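Long-range contacts in arabinan endo-1,5-alpha-l-arabinosidase A (PDB 1GYE), which breaks down linear arabinan of the plant cell wall, cleaving alpha-1,5-arabinofuranosyl bonds and releasing almost exclusively arabinotriose: residues Val117-Leu122 with Met179-Ala184; Leu122-Ala127 with Ser144-Leu149; Ser186-Ala191 with Trp207-Arg212. All blocks are in the same frame, centred on the assembly; numbering follows the deposited sequence.

In the fold
The three contacts lie along neighbouring blades of a five-bladed beta-propeller, and each comes near bound arabinofuranose. Contacts 1 and 2 share Leu-122 and have centres about 10 Å apart. Trp-146 of contact 2 reaches across to contact 1, with its NE1 2.8 Å from Asp-181 O. Contacts 2 and 3 have centres about 11 Å apart. They meet in the glycan pocket, where Ser-144 OG is 2.9 Å from Glu-190 OE1, and along the backbone, where Phe-145 N is 2.8 Å from Ile-189 O. Contacts 1 and 3 lie about 17 Å apart, centre to centre. Contact 1 is at the surface; contact 3 holds Glu-190, the likely proton donor.

Contact 1: Val117-Leu122 with Met179-Ala184; sequences VPQRDL and MDDSQA. With AHR (alpha-L-arabinofuranose), chain B.
Asp-180 OD1 is approached by two N-H groups. Ser-182 N donates to Asp-180 OD1 at 2.7 Å, from above the carboxylate plane, and closes an Asx turn. From the other segment, Gln-119 NE2 adds a weak bond to Asp-180 OD1 at 3.2 Å. Gln-119 NE2 makes a much straighter bond to Ser-182 OG, 3.0 Å long with an angle of 166° at the hydrogen. Ser-182 OG lies close to the amide plane of Gln-119. The Gln-119 chain is bent at chi2 (-73°), which brings NE2 to Ser-182 OG and Asp-180 OD1, both in the 180-183 type I turn. Both segments are loops between the blade sheets of the propeller. Strand 129-132 follows the first loop, and strand 189-197 follows the second. A single water joins backbone atoms of both loops. It accepts from Gln-119 N and donates to Asp-121 O and Asp-181 O. Asp-181 points its CB at the other loop and crosses Leu-122 at about a right angle, with Asp-181 OD1 3.2 Å from Leu-122 CD1. Loop 117-122 is braced from within, since Asp-121 OD2 takes Val-117 N and, in a salt bridge, Arg-120 NE and NH2. Ala-184 CB lies 3.8 Å from O5 of the chain B arabinofuranose.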
loop_
_atom_site.group_PDB
_atom_site.type_symbol
_atom_site.label_atom_id
_atom_site.label_comp_id
_atom_site.label_asym_id
_atom_site.label_seq_id
_atom_site.Cartn_x
_atom_site.Cartn_y
_atom_site.Cartn_z
ATOM N N VAL A 117 -13.128 -13.461 -5.428
ATOM C CA VAL A 117 -13.350 -14.732 -6.148
ATOM C C VAL A 117 -13.588 -14.487 -7.667
ATOM O O VAL A 117 -14.485 -13.695 -8.076
ATOM C CB VAL A 117 -14.593 -15.450 -5.556
ATOM C CG1 VAL A 117 -14.963 -16.737 -6.330
ATOM C CG2 VAL A 117 -14.393 -15.738 -4.034
ATOM N N PRO A 118 -12.823 -15.165 -8.509
ATOM C CA PRO A 118 -12.942 -14.992 -9.964
ATOM C C PRO A 118 -14.379 -15.169 -10.386
ATOM O O PRO A 118 -14.973 -16.140 -9.902
ATOM C CB PRO A 118 -12.127 -16.183 -10.509
ATOM C CG PRO A 118 -11.099 -16.375 -9.475
ATOM C CD PRO A 118 -11.812 -16.178 -8.152
ATOM N N GLN A 119 -14.897 -14.313 -11.289
ATOM C CA GLN A 119 -16.277 -14.412 -11.803
ATOM C C GLN A 119 -17.338 -13.878 -10.841
ATOM O O GLN A 119 -18.447 -13.432 -11.258
ATOM C CB GLN A 119 -16.648 -15.805 -12.256
ATOM C CG GLN A 119 -15.696 -16.452 -13.327
ATOM C CD GLN A 119 -15.857 -15.819 -14.731
ATOM O OE1 GLN A 119 -16.988 -15.539 -15.196
ATOM N NE2 GLN A 119 -14.738 -15.570 -15.386
ATOM N N ARG A 120 -17.045 -13.883 -9.558
ATOM C CA ARG A 120 -17.995 -13.271 -8.647
ATOM C C ARG A 120 -17.672 -11.776 -8.471
ATOM O O ARG A 120 -18.567 -10.947 -8.546
ATOM C CB ARG A 120 -17.971 -13.975 -7.307
ATOM C CG ARG A 120 -18.954 -13.391 -6.257
ATOM C CD ARG A 120 -18.724 -13.917 -4.828
ATOM N NE ARG A 120 -17.532 -13.306 -4.291
ATOM C CZ ARG A 120 -17.006 -13.566 -3.103
ATOM N NH1 ARG A 120 -17.568 -14.478 -2.321
ATOM N NH2 ARG A 120 -15.914 -12.902 -2.695
ATOM N N ASP A 121 -16.397 -11.452 -8.258
ATOM C CA ASP A 121 -15.994 -10.091 -7.964
ATOM C C ASP A 121 -15.249 -9.373 -9.059
ATOM O O ASP A 121 -14.352 -9.939 -9.665
ATOM C CB ASP A 121 -15.127 -10.085 -6.706
ATOM C CG ASP A 121 -15.810 -10.769 -5.532
ATOM O OD1 ASP A 121 -17.038 -10.539 -5.322
ATOM O OD2 ASP A 121 -15.201 -11.596 -4.810
ATOM N N LEU A 122 -15.582 -8.111 -9.301
ATOM C CA LEU A 122 -14.772 -7.334 -10.200
ATOM C C LEU A 122 -13.742 -6.434 -9.467
ATOM O O LEU A 122 -13.637 -5.232 -9.701
ATOM C CB LEU A 122 -15.656 -6.590 -11.187
ATOM C CG LEU A 122 -15.356 -6.847 -12.698
ATOM C CD1 LEU A 122 -15.092 -8.338 -13.074
ATOM C CD2 LEU A 122 -16.450 -6.273 -13.605
ATOM N N MET A 179 -15.697 -8.115 -20.979
ATOM C CA MET A 179 -14.418 -8.817 -20.829
ATOM C C MET A 179 -14.581 -10.076 -19.958
ATOM O O MET A 179 -15.409 -10.092 -19.084
ATOM C CB MET A 179 -13.466 -7.852 -20.112
ATOM C CG MET A 179 -12.017 -8.164 -20.267
ATOM S SD MET A 179 -11.071 -7.082 -19.193
ATOM C CE MET A 179 -11.157 -5.493 -20.167
ATOM N N ASP A 180 -13.808 -11.116 -20.176
ATOM C CA ASP A 180 -13.770 -12.232 -19.233
ATOM C C ASP A 180 -13.457 -11.711 -17.778
ATOM O O ASP A 180 -12.366 -11.091 -17.541
ATOM C CB ASP A 180 -12.664 -13.153 -19.707
ATOM C CG ASP A 180 -12.297 -14.297 -18.721
ATOM O OD1 ASP A 180 -12.793 -14.408 -17.576
ATOM O OD2 ASP A 180 -11.416 -15.167 -19.037
ATOM N N ASP A 181 -14.329 -12.014 -16.816
ATOM C CA ASP A 181 -14.152 -11.536 -15.434
ATOM C C ASP A 181 -12.875 -12.021 -14.747
ATOM O O ASP A 181 -12.460 -11.458 -13.756
ATOM C CB ASP A 181 -15.356 -11.934 -14.559
ATOM C CG ASP A 181 -16.651 -11.416 -15.108
ATOM O OD1 ASP A 181 -17.004 -10.273 -14.788
ATOM O OD2 ASP A 181 -17.338 -12.035 -15.952
ATOM N N SER A 182 -12.276 -13.087 -15.254
ATOM C CA SER A 182 -11.072 -13.621 -14.641
ATOM C C SER A 182 -9.781 -12.879 -15.067
ATOM O O SER A 182 -8.732 -13.094 -14.457
ATOM C CB SER A 182 -10.976 -15.123 -14.867
ATOM O OG SER A 182 -12.031 -15.798 -14.183
ATOM N N GLN A 183 -9.888 -11.990 -16.066
ATOM C CA GLN A 183 -8.747 -11.234 -16.561
ATOM C C GLN A 183 -8.581 -9.903 -15.854
ATOM O O GLN A 183 -9.522 -9.103 -15.720
ATOM C CB GLN A 183 -8.849 -10.930 -18.063
ATOM C CG GLN A 183 -9.093 -12.068 -18.925
ATOM C CD GLN A 183 -7.864 -12.847 -19.178
ATOM O OE1 GLN A 183 -6.760 -12.328 -19.079
ATOM N NE2 GLN A 183 -8.037 -14.081 -19.538
ATOM N N ALA A 184 -7.350 -9.624 -15.476
ATOM C CA ALA A 184 -7.028 -8.321 -14.853
ATOM C C ALA A 184 -7.454 -7.125 -15.706
ATOM O O ALA A 184 -7.808 -6.074 -15.156
ATOM C CB ALA A 184 -5.545 -8.226 -14.517
HETATM O O5 AHR B . -2.112 -8.306 -12.970
HETATM C C5 AHR B . -1.598 -7.711 -14.159
HETATM C C4 AHR B . -1.792 -8.676 -15.304
HETATM O O4 AHR B . -0.843 -9.694 -15.099
HETATM C C3 AHR B . -1.451 -8.094 -16.662
HETATM O O3 AHR B . -2.565 -8.130 -17.551
HETATM C C2 AHR B . -0.383 -8.962 -17.279
HETATM O O2 AHR B . 0.826 -8.209 -17.352
HETATM C C1 AHR B . -0.165 -10.063 -16.300
HETATM O O HOH W 1 -13.539 -11.844 -11.337
#

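Contact 2: Leu122-Ala127 with Ser144-Leu149; sequences LWNAIA and SFWGGL. With AHR (alpha-L-arabinofuranose), chain C.
Trp-146 occupies the second position of a type II' turn, Phe-145 to Gly-148, and its side chain runs along segment 122-127. The turn joins strands 138-142 and 149-153 of one propeller blade. Trp-146 CB sits 3.6 Å from Leu-122 O. With CG anti to the carbonyl carbon (chi1 -81°), the indole lies against Leu-122 and Asn-124. On the pyrrole side, Trp-146 CD1 meets Leu-122 CD1 at the ring edge, 4.0 Å away, and NE1 donates to Asp-181 O. On the benzene side, CE3 packs on Asn-124 CB. Farther along, Trp-146 CZ3 is 3.5 Å from Asn-124 ND2, with the amide and ring planes 63° apart. O2 of the chain C arabinofuranose lies at the ring edge near CZ3. Gly-147 N bonds to Leu-122 O at 2.8 Å, from above the carbonyl plane. A water accepts from both Asn-124 N and Ser-144 N. Asn-124 and Ser-144 both belong to the substrate site. Asn-124 OD1 is bonded to Ser-88 OG, consistent with the amide being oriented with ND2 toward the sugar. ND2 gives only a weak bond to the chain C O2. C1 of this sugar lies over one face of the Phe-145 ring, offset toward the rim. Its O2 hydroxyl donates to Ser-144 OG at 2.7 Å.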
loop_
_atom_site.group_PDB
_atom_site.type_symbol
_atom_site.label_atom_id
_atom_site.label_comp_id
_atom_site.label_asym_id
_atom_site.label_seq_id
_atom_site.Cartn_x
_atom_site.Cartn_y
_atom_site.Cartn_z
ATOM N N LEU A 122 -15.582 -8.111 -9.301
ATOM C CA LEU A 122 -14.772 -7.334 -10.200
ATOM C C LEU A 122 -13.742 -6.434 -9.467
ATOM O O LEU A 122 -13.637 -5.232 -9.701
ATOM C CB LEU A 122 -15.656 -6.590 -11.187
ATOM C CG LEU A 122 -15.356 -6.847 -12.698
ATOM C CD1 LEU A 122 -15.092 -8.338 -13.074
ATOM C CD2 LEU A 122 -16.450 -6.273 -13.605
ATOM N N TRP A 123 -12.945 -7.064 -8.614
ATOM C CA TRP A 123 -11.939 -6.379 -7.831
ATOM C C TRP A 123 -11.034 -7.453 -7.316
ATOM O O TRP A 123 -11.399 -8.601 -7.391
ATOM C CB TRP A 123 -12.547 -5.597 -6.661
ATOM C CG TRP A 123 -13.776 -6.177 -5.902
ATOM C CD1 TRP A 123 -15.078 -5.888 -6.134
ATOM C CD2 TRP A 123 -13.771 -7.064 -4.765
ATOM N NE1 TRP A 123 -15.890 -6.548 -5.239
ATOM C CE2 TRP A 123 -15.116 -7.279 -4.389
ATOM C CE3 TRP A 123 -12.766 -7.691 -4.023
ATOM C CZ2 TRP A 123 -15.486 -8.091 -3.294
ATOM C CZ3 TRP A 123 -13.128 -8.524 -2.929
ATOM C CH2 TRP A 123 -14.472 -8.711 -2.582
ATOM N N ASN A 124 -9.862 -7.095 -6.804
ATOM C CA ASN A 124 -8.836 -8.036 -6.459
ATOM C C ASN A 124 -8.434 -7.702 -5.053
ATOM O O ASN A 124 -7.923 -6.622 -4.824
ATOM C CB ASN A 124 -7.652 -7.792 -7.386
ATOM C CG ASN A 124 -6.617 -8.874 -7.282
ATOM O OD1 ASN A 124 -6.813 -9.884 -6.573
ATOM N ND2 ASN A 124 -5.500 -8.701 -8.005
ATOM N N ALA A 125 -8.706 -8.577 -4.081
ATOM C CA ALA A 125 -8.416 -8.249 -2.678
ATOM C C ALA A 125 -6.909 -8.294 -2.384
ATOM O O ALA A 125 -6.424 -9.191 -1.706
ATOM C CB ALA A 125 -9.159 -9.206 -1.748
ATOM N N ILE A 126 -6.168 -7.341 -2.935
ATOM C CA ILE A 126 -4.811 -7.069 -2.491
ATOM C C ILE A 126 -4.624 -5.591 -2.131
ATOM O O ILE A 126 -5.476 -4.743 -2.448
ATOM C CB ILE A 126 -3.768 -7.513 -3.546
ATOM C CG1 ILE A 126 -3.872 -6.669 -4.800
ATOM C CG2 ILE A 126 -3.873 -9.054 -3.894
ATOM C CD1 ILE A 126 -2.715 -6.948 -5.738
ATOM N N ALA A 127 -3.533 -5.316 -1.404
ATOM C CA ALA A 127 -2.981 -3.988 -1.220
ATOM C C ALA A 127 -3.786 -3.139 -0.338
ATOM O O ALA A 127 -4.202 -2.057 -0.745
ATOM C CB ALA A 127 -2.779 -3.305 -2.538
ATOM N N SER A 144 -6.497 -3.604 -7.138
ATOM C CA SER A 144 -5.514 -3.682 -8.218
ATOM C C SER A 144 -6.224 -4.169 -9.482
ATOM O O SER A 144 -6.837 -5.227 -9.435
ATOM C CB SER A 144 -4.485 -4.719 -7.824
ATOM O OG SER A 144 -3.500 -4.905 -8.814
ATOM N N PHE A 145 -6.193 -3.398 -10.574
ATOM C CA PHE A 145 -6.826 -3.796 -11.833
ATOM C C PHE A 145 -8.302 -4.179 -11.657
ATOM O O PHE A 145 -8.971 -3.707 -10.702
ATOM C CB PHE A 145 -6.058 -4.953 -12.445
ATOM C CG PHE A 145 -4.730 -4.561 -12.942
ATOM C CD1 PHE A 145 -3.727 -4.175 -12.045
ATOM C CD2 PHE A 145 -4.469 -4.502 -14.304
ATOM C CE1 PHE A 145 -2.443 -3.766 -12.510
ATOM C CE2 PHE A 145 -3.173 -4.131 -14.776
ATOM C CZ PHE A 145 -2.169 -3.757 -13.869
ATOM N N TRP A 146 -8.821 -5.035 -12.539
ATOM C CA TRP A 146 -10.246 -5.344 -12.503
ATOM C C TRP A 146 -10.998 -4.030 -12.411
ATOM O O TRP A 146 -10.679 -3.144 -13.186
ATOM C CB TRP A 146 -10.587 -6.305 -11.360
ATOM C CG TRP A 146 -10.283 -7.726 -11.760
ATOM C CD1 TRP A 146 -11.149 -8.601 -12.323
ATOM C CD2 TRP A 146 -9.015 -8.406 -11.683
ATOM N NE1 TRP A 146 -10.513 -9.793 -12.594
ATOM C CE2 TRP A 146 -9.204 -9.706 -12.209
ATOM C CE3 TRP A 146 -7.740 -8.044 -11.236
ATOM C CZ2 TRP A 146 -8.189 -10.654 -12.285
ATOM C CZ3 TRP A 146 -6.715 -8.990 -11.301
ATOM C CH2 TRP A 146 -6.945 -10.285 -11.842
ATOM N N GLY A 147 -11.980 -3.900 -11.499
ATOM C CA GLY A 147 -12.810 -2.727 -11.473
ATOM C C GLY A 147 -12.270 -1.673 -10.544
ATOM O O GLY A 147 -12.989 -0.740 -10.168
ATOM N N GLY A 148 -11.016 -1.792 -10.156
ATOM C CA GLY A 148 -10.310 -0.680 -9.551
ATOM C C GLY A 148 -10.284 -0.648 -8.040
ATOM O O GLY A 148 -10.224 -1.694 -7.404
ATOM N N LEU A 149 -10.333 0.533 -7.449
ATOM C CA LEU A 149 -10.015 0.615 -6.038
ATOM C C LEU A 149 -11.256 0.863 -5.214
ATOM O O LEU A 149 -12.139 1.649 -5.612
ATOM C CB LEU A 149 -8.948 1.692 -5.792
ATOM C CG LEU A 149 -7.672 1.627 -6.654
ATOM C CD1 LEU A 149 -6.565 2.582 -6.166
ATOM C CD2 LEU A 149 -7.142 0.212 -6.716
HETATM O O5 AHR C . 1.525 -7.049 -9.716
HETATM C C5 AHR C . 0.181 -7.129 -9.366
HETATM C C4 AHR C . -0.381 -8.044 -10.404
HETATM O O4 AHR C . -0.697 -7.293 -11.561
HETATM C C3 AHR C . -1.633 -8.628 -9.827
HETATM O O3 AHR C . -1.472 -10.040 -9.882
HETATM C C2 AHR C . -2.731 -8.158 -10.744
HETATM O O2 AHR C . -3.607 -7.343 -9.965
HETATM C C1 AHR C . -2.063 -7.413 -11.876
HETATM O O HOH W 2 -9.243 -4.218 -8.040
#

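Contact 3: Ser186-Ala191 with Trp207-Arg212; sequences SAQIEA and WGLCCR. With AHR (alpha-L-arabinofuranose), chain D.
Gln-188 O ties the two backbones together, accepting from Gly-208 N at 2.9 Å. The angle at the hydrogen is 152°, and the donor stands above the carbonyl plane. Gln-188 O also receives a CA-H...O contact from Trp-207 CA at 3.1 Å. One residue on, Ile-189 and Trp-207 form an antiparallel non-hydrogen-bonded pair, where strands 189-197 and 200-207 of one propeller blade begin and end.

The apolar contact follows this register. Ile-189 CG1, anti to its own backbone N (chi1 178°), meets the indole of Trp-207 at its edge, 4.0 Å from Trp-207 CD1.

Other van der Waals contacts come from Gln-188. Its extended side chain crosses Leu-209 obliquely. Gln-188 NE2 is 3.5 Å from Gly-208 CA, and Gln-188 OE1 is 3.4 Å from Leu-209 CD2. The adjacent Cys-210 and Cys-211 form a vicinal disulfide beside the chain D arabinofuranose, with Cys-210 SG 3.6 Å from C1 of that sugar.

The polar side-chain contact is to the same sugar. Glu-190 OE1 accepts from O2 of the chain D arabinofuranose at 2.7 Å and is also bonded to Ser-144 OG.

Glu-190 is the likely proton donor of the enzyme. OE1 is shared by Ser-144 OG and the chain D sugar O2, which would restrain the carboxylate. This is consistent with its assignment as proton donor in the glycan-binding pocket.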
loop_
_atom_site.group_PDB
_atom_site.type_symbol
_atom_site.label_atom_id
_atom_site.label_comp_id
_atom_site.label_asym_id
_atom_site.label_seq_id
_atom_site.Cartn_x
_atom_site.Cartn_y
_atom_site.Cartn_z
ATOM N N SER A 186 -7.264 -3.959 -18.613
ATOM C CA SER A 186 -6.304 -2.951 -18.990
ATOM C C SER A 186 -6.357 -1.743 -18.084
ATOM O O SER A 186 -5.667 -0.745 -18.343
ATOM C CB SER A 186 -6.474 -2.540 -20.469
ATOM O OG SER A 186 -7.500 -1.534 -20.503
ATOM N N ALA A 187 -7.140 -1.836 -17.002
ATOM C CA ALA A 187 -7.191 -0.776 -15.987
ATOM C C ALA A 187 -5.927 -0.803 -15.145
ATOM O O ALA A 187 -5.885 -1.407 -14.061
ATOM C CB ALA A 187 -8.410 -0.956 -15.109
ATOM N N GLN A 188 -4.867 -0.165 -15.618
ATOM C CA GLN A 188 -3.611 -0.252 -14.843
ATOM C C GLN A 188 -3.533 0.709 -13.642
ATOM O O GLN A 188 -2.861 1.763 -13.685
ATOM C CB GLN A 188 -2.409 -0.107 -15.765
ATOM C CG GLN A 188 -2.486 -1.072 -16.972
ATOM C CD GLN A 188 -1.458 -0.770 -18.043
ATOM O OE1 GLN A 188 -1.209 -1.601 -18.910
ATOM N NE2 GLN A 188 -0.842 0.399 -17.981
ATOM N N ILE A 189 -4.218 0.321 -12.571
ATOM C CA ILE A 189 -4.296 1.105 -11.329
ATOM C C ILE A 189 -4.233 0.167 -10.128
ATOM O O ILE A 189 -4.860 -0.930 -10.117
ATOM C CB ILE A 189 -5.587 1.920 -11.287
ATOM C CG1 ILE A 189 -5.726 2.704 -10.023
ATOM C CG2 ILE A 189 -6.867 1.030 -11.402
ATOM C CD1 ILE A 189 -6.957 3.638 -10.125
ATOM N N GLU A 190 -3.460 0.581 -9.129
ATOM C CA GLU A 190 -3.406 -0.139 -7.871
ATOM C C GLU A 190 -2.989 0.678 -6.690
ATOM O O GLU A 190 -2.577 1.821 -6.800
ATOM C CB GLU A 190 -2.496 -1.388 -7.915
ATOM C CG GLU A 190 -1.299 -1.422 -8.864
ATOM C CD GLU A 190 -0.601 -2.807 -8.931
ATOM O OE1 GLU A 190 -0.929 -3.739 -8.137
ATOM O OE2 GLU A 190 0.307 -2.989 -9.781
ATOM N N ALA A 191 -3.092 0.060 -5.529
ATOM C CA ALA A 191 -2.226 0.403 -4.413
ATOM C C ALA A 191 -2.609 1.716 -3.813
ATOM O O ALA A 191 -1.770 2.635 -3.760
ATOM C CB ALA A 191 -0.774 0.430 -4.870
ATOM N N TRP A 207 -0.311 4.075 -11.175
ATOM C CA TRP A 207 -0.799 3.798 -12.523
ATOM C C TRP A 207 0.289 3.121 -13.374
ATOM O O TRP A 207 1.491 3.416 -13.220
ATOM C CB TRP A 207 -1.150 5.119 -13.248
ATOM C CG TRP A 207 -2.502 5.754 -12.998
ATOM C CD1 TRP A 207 -3.478 5.330 -12.129
ATOM C CD2 TRP A 207 -3.037 6.914 -13.665
ATOM N NE1 TRP A 207 -4.572 6.163 -12.208
ATOM C CE2 TRP A 207 -4.332 7.151 -13.124
ATOM C CE3 TRP A 207 -2.546 7.794 -14.648
ATOM C CZ2 TRP A 207 -5.150 8.233 -13.537
ATOM C CZ3 TRP A 207 -3.337 8.884 -15.053
ATOM C CH2 TRP A 207 -4.639 9.084 -14.502
ATOM N N GLY A 208 -0.104 2.295 -14.340
ATOM C CA GLY A 208 0.873 1.740 -15.252
ATOM C C GLY A 208 1.390 0.366 -14.779
ATOM O O GLY A 208 0.790 -0.275 -13.887
ATOM N N LEU A 209 2.481 -0.104 -15.386
ATOM C CA LEU A 209 2.932 -1.456 -15.087
ATOM C C LEU A 209 4.188 -1.487 -14.233
ATOM O O LEU A 209 5.209 -0.939 -14.627
ATOM C CB LEU A 209 3.136 -2.272 -16.369
ATOM C CG LEU A 209 1.972 -2.340 -17.380
ATOM C CD1 LEU A 209 2.487 -2.404 -18.872
ATOM C CD2 LEU A 209 0.910 -3.451 -17.031
ATOM N N CYS A 210 4.086 -2.097 -13.060
ATOM C CA CYS A 210 5.242 -2.397 -12.231
ATOM C C CYS A 210 6.039 -3.612 -12.796
ATOM O O CYS A 210 5.606 -4.244 -13.766
ATOM C CB CYS A 210 4.764 -2.680 -10.817
ATOM S SG CYS A 210 4.130 -4.363 -10.653
ATOM N N CYS A 211 7.193 -3.927 -12.202
ATOM C CA CYS A 211 7.816 -5.264 -12.320
ATOM C C CYS A 211 8.180 -5.713 -13.754
ATOM O O CYS A 211 8.230 -6.903 -14.036
ATOM C CB CYS A 211 6.908 -6.327 -11.656
ATOM S SG CYS A 211 5.799 -5.692 -10.346
ATOM N N ARG A 212 8.427 -4.759 -14.640
ATOM C CA ARG A 212 8.646 -5.031 -16.048
ATOM C C ARG A 212 10.024 -4.554 -16.512
ATOM O O ARG A 212 10.264 -4.417 -17.719
ATOM C CB ARG A 212 7.567 -4.323 -16.869
ATOM C CG ARG A 212 6.318 -5.128 -17.094
ATOM C CD ARG A 212 6.328 -5.896 -18.432
ATOM N NE ARG A 212 4.967 -6.282 -18.835
ATOM C CZ ARG A 212 4.319 -5.842 -19.926
ATOM N NH1 ARG A 212 4.891 -4.981 -20.776
ATOM N NH2 ARG A 212 3.081 -6.272 -20.159
HETATM O O5 AHR D . 4.481 -9.354 -6.160
HETATM C C5 AHR D . 4.278 -7.961 -6.352
HETATM C C4 AHR D . 2.821 -7.716 -6.588
HETATM O O4 AHR D . 2.708 -7.890 -7.986
HETATM C C3 AHR D . 2.399 -6.293 -6.300
HETATM O O3 AHR D . 1.602 -6.168 -5.134
HETATM C C2 AHR D . 1.573 -5.952 -7.514
HETATM O O2 AHR D . 1.616 -4.546 -7.739
HETATM C C1 AHR D . 2.321 -6.678 -8.597
#